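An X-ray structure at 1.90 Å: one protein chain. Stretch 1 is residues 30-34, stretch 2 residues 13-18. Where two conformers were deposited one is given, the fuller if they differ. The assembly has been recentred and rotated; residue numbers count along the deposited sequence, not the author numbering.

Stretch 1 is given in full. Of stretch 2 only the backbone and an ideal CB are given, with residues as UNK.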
ATOM      1  N   ASP A  30      -2.569  15.484   8.195  1.00 10.13           N
ATOM      2  CA  ASP A  30      -2.279  15.331   6.753  1.00  9.77           C
ATOM      3  C   ASP A  30      -3.548  14.884   6.017  1.00  9.41           C
ATOM      4  O   ASP A  30      -4.411  14.243   6.618  1.00  9.58           O
ATOM      5  CB  ASP A  30      -1.132  14.340   6.499  1.00  9.95           C
ATOM      6  CG  ASP A  30       0.230  14.944   6.761  1.00 10.40           C
ATOM      7  OD1 ASP A  30       0.520  16.007   6.190  1.00 11.15           O
ATOM      8  OD2 ASP A  30       0.995  14.363   7.556  1.00 11.45           O
ATOM      9  N   GLU A  31      -3.637  15.239   4.735  1.00  9.02           N
ATOM     10  CA  GLU A  31      -4.755  14.883   3.849  1.00  9.15           C
ATOM     11  C   GLU A  31      -4.272  13.810   2.866  1.00  8.55           C
ATOM     12  O   GLU A  31      -3.700  14.148   1.819  1.00  8.97           O
ATOM     13  CB  GLU A  31      -5.246  16.131   3.107  1.00 10.96           C
ATOM     14  CG  GLU A  31      -5.677  17.243   4.046  1.00 12.30           C
ATOM     15  CD  GLU A  31      -6.132  18.478   3.300  1.00 15.42           C
ATOM     16  OE1 GLU A  31      -5.269  19.296   2.914  1.00 19.06           O
ATOM     17  OE2 GLU A  31      -7.352  18.626   3.105  1.00 20.27           O
ATOM     18  N   VAL A  32      -4.544  12.546   3.201  0.77  7.63           N
ATOM     19  CA  VAL A  32      -4.003  11.370   2.499  0.77  7.56           C
ATOM     20  C   VAL A  32      -4.984  10.938   1.414  0.77  7.73           C
ATOM     21  O   VAL A  32      -6.194  10.914   1.673  0.77  8.20           O
ATOM     22  CB  VAL A  32      -3.767  10.202   3.498  0.77  7.02           C
ATOM     23  CG1 VAL A  32      -3.366   8.914   2.788  0.77  6.98           C
ATOM     24  CG2 VAL A  32      -2.715  10.588   4.532  0.77  7.00           C
ATOM     25  N   LEU A  33      -4.466  10.605   0.226  1.00  7.89           N
ATOM     26  CA  LEU A  33      -5.291  10.053  -0.866  1.00  8.56           C
ATOM     27  C   LEU A  33      -5.683   8.626  -0.488  1.00  9.20           C
ATOM     28  O   LEU A  33      -4.824   7.726  -0.506  1.00  8.96           O
ATOM     29  CB  LEU A  33      -4.529  10.070  -2.198  1.00  8.54           C
ATOM     30  CG  LEU A  33      -5.339   9.645  -3.430  1.00  8.79           C
ATOM     31  CD1 LEU A  33      -6.563  10.532  -3.608  1.00  8.35           C
ATOM     32  CD2 LEU A  33      -4.483   9.660  -4.685  1.00  8.76           C
ATOM     33  N   GLN A  34      -6.951   8.444  -0.098  1.00  9.90           N
ATOM     34  CA  GLN A  34      -7.505   7.128   0.233  1.00 10.59           C
ATOM     35  C   GLN A  34      -8.248   6.595  -0.988  1.00 10.82           C
ATOM     36  O   GLN A  34      -8.575   7.374  -1.893  1.00 10.91           O
ATOM     37  CB  GLN A  34      -8.406   7.184   1.481  1.00 10.90           C
ATOM     38  CG  GLN A  34      -9.755   7.859   1.293  1.00 11.59           C
ATOM     39  CD  GLN A  34     -10.768   7.379   2.307  1.00 12.55           C
ATOM     40  OE1 GLN A  34     -10.431   7.119   3.460  1.00 12.18           O
ATOM     41  NE2 GLN A  34     -12.014   7.241   1.880  1.00 13.36           N
ATOM     42  N   UNK A  13       6.639   6.466   0.551  1.00  8.72           N
ATOM     43  CA  UNK A  13       5.937   7.751   0.398  1.00  9.08           C
ATOM     44  C   UNK A  13       4.430   7.502   0.307  1.00  8.96           C
ATOM     45  O   UNK A  13       4.018   6.540  -0.333  1.00  9.06           O
ATOM     46  CB  UNK A  13       6.432   8.501  -0.841  1.00  9.08           C
ATOM     47  N   UNK A  14       3.648   8.344   0.992  1.00  9.08           N
ATOM     48  CA  UNK A  14       2.176   8.319   0.976  1.00  8.74           C
ATOM     49  C   UNK A  14       1.724   9.551   0.184  1.00  9.08           C
ATOM     50  O   UNK A  14       2.183  10.663   0.479  1.00  8.75           O
ATOM     51  CB  UNK A  14       1.590   8.314   2.389  1.00  8.74           C
ATOM     52  N   UNK A  15       0.882   9.343  -0.831  1.00  8.92           N
ATOM     53  CA  UNK A  15       0.352  10.446  -1.647  1.00  9.01           C
ATOM     54  C   UNK A  15      -0.657  11.231  -0.818  1.00  8.78           C
ATOM     55  O   UNK A  15      -1.553  10.623  -0.239  1.00  9.01           O
ATOM     56  CB  UNK A  15      -0.294   9.925  -2.933  1.00  9.01           C
ATOM     57  N   UNK A  16      -0.434  12.549  -0.722  1.00  8.79           N
ATOM     58  CA  UNK A  16      -1.276  13.510   0.016  1.00  9.06           C
ATOM     59  C   UNK A  16      -1.739  14.581  -0.984  1.00 10.05           C
ATOM     60  O   UNK A  16      -1.297  14.534  -2.142  1.00 10.81           O
ATOM     61  CB  UNK A  16      -0.518  14.138   1.188  1.00  9.06           C
ATOM     62  N   UNK A  17      -2.616  15.502  -0.552  1.00 11.03           N
ATOM     63  CA  UNK A  17      -3.109  16.607  -1.400  1.00 11.91           C
ATOM     64  C   UNK A  17      -1.958  17.530  -1.838  1.00 12.39           C
ATOM     65  O   UNK A  17      -2.040  18.117  -2.915  1.00 12.25           O
ATOM     66  CB  UNK A  17      -4.169  17.417  -0.651  1.00 11.91           C
ATOM     67  N   UNK A  18      -0.907  17.646  -1.017  1.00 11.45           N
ATOM     68  CA  UNK A  18       0.224  18.550  -1.281  1.00 11.39           C
ATOM     69  C   UNK A  18       1.323  17.891  -2.125  1.00 10.43           C
ATOM     70  O   UNK A  18       1.993  18.583  -2.894  1.00 10.97           O
ATOM     71  CB  UNK A  18       0.820  19.034   0.042  1.00 11.39           C
TER

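Position 13 lies beyond the reach of stretch 1: nothing there comes within 5.5 Å of its ideal CB. With phi/psi of -86/138, the backbone is extended and tolerates almost any residue. The deposited residue is Lys 13, whose NZ is hydrogen-bonded elsewhere in the structure.

At position 14 the CA-to-CB bond points sideways, and the ideal CB lies 5.0 Å from CG1 of Val 32. What stretch 1 offers is a methyl group at a distance that a short side chain can bridge, and the extended backbone (-109/127) suits beta-branched residues. Valine, isoleucine, or a longer aliphatic chain would all be reasonable. The residue is Val 14, chi1 t, and its CG1 closes to 3.5 Å from CG1 of Val 32, a tight apolar contact.

Position 15 contributes first through its backbone. Its carbonyl O accepts a hydrogen bond from Leu 33 N at 2.9 Å, nearly straight at 169°. The ideal CB, again sideways, is 4.3 Å from CB of Leu 33, so the neighbouring surface is aliphatic; an apolar or partly apolar side chain would suit, for example alanine, valine or threonine. Thr 15 is found, chi1 m, with CG2 4.0 Å from CD2 of Leu 33. Its OG1 is hydrogen-bonded to a residue flanking one of the stretches.

Position 16 gives the nearest CA pair, its CA 4.3 Å from CA of Val 32, in a single beta bridge. Its CA also makes a CA-H...O contact with O of Glu 31 at 3.1 Å. CA-to-CB points sideways; the ideal CB is only 3.2 Å from that same O of Glu 31, a tight fit, and 4.6 Å from CA of Val 32. The extended backbone (-122/174) admits many residues; small or beta-branched side chains are among those that would suit, and the visible atoms do not decide between them. The residue is Thr 16, chi1 p; its OG1 accepts a hydrogen bond from the backbone N of position 18 at 3.3 Å.

Position 17 donates its backbone N to O of Glu 31 at 2.9 Å, bent to 144°; proline would lose this bond. CA-to-CB points toward stretch 1, with the ideal CB 4.1 Å from CB of Glu 31. A long chain could run beside that acidic residue, and a basic or polar one would be plausible. Lys 17 is present, largely extended: CD passes 4.0 Å from OE1 of Glu 31, but its end leads away.

Position 18 has no stretch 1 atom within 5.5 Å of its ideal CB, so many residues would serve; Ala 18 is deposited.

Stretch 2 13-18: KVTTKA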
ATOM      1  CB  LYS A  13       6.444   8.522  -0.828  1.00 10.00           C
ATOM      2  CG  LYS A  13       7.795   9.169  -0.593  1.00 11.16           C
ATOM      3  CD  LYS A  13       8.307   9.864  -1.829  1.00 12.88           C
ATOM      4  CE  LYS A  13       9.737  10.305  -1.620  1.00 15.64           C
ATOM      5  NZ  LYS A  13       9.875  11.294  -0.517  1.00 18.31           N
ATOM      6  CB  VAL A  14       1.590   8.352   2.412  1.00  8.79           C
ATOM      7  CG1 VAL A  14       0.083   8.597   2.401  1.00  9.19           C
ATOM      8  CG2 VAL A  14       1.916   7.064   3.160  1.00  8.89           C
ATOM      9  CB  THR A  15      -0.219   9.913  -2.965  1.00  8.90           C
ATOM     10  OG1 THR A  15       0.866   9.284  -3.640  1.00  9.47           O
ATOM     11  CG2 THR A  15      -0.798  11.017  -3.851  1.00  8.47           C
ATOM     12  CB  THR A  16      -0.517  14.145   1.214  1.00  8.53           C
ATOM     13  OG1 THR A  16       0.329  15.211   0.769  1.00  8.85           O
ATOM     14  CG2 THR A  16       0.331  13.119   1.949  1.00  8.77           C
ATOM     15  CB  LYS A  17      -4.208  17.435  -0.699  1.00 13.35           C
ATOM     16  CG  LYS A  17      -5.047  18.286  -1.665  1.00 15.51           C
ATOM     17  CD  LYS A  17      -5.995  19.263  -0.980  1.00 18.92           C
ATOM     18  CE  LYS A  17      -6.502  20.307  -1.967  1.00 20.77           C
ATOM     19  NZ  LYS A  17      -7.535  21.208  -1.387  1.00 23.57           N
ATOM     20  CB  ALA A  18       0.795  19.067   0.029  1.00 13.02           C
TER
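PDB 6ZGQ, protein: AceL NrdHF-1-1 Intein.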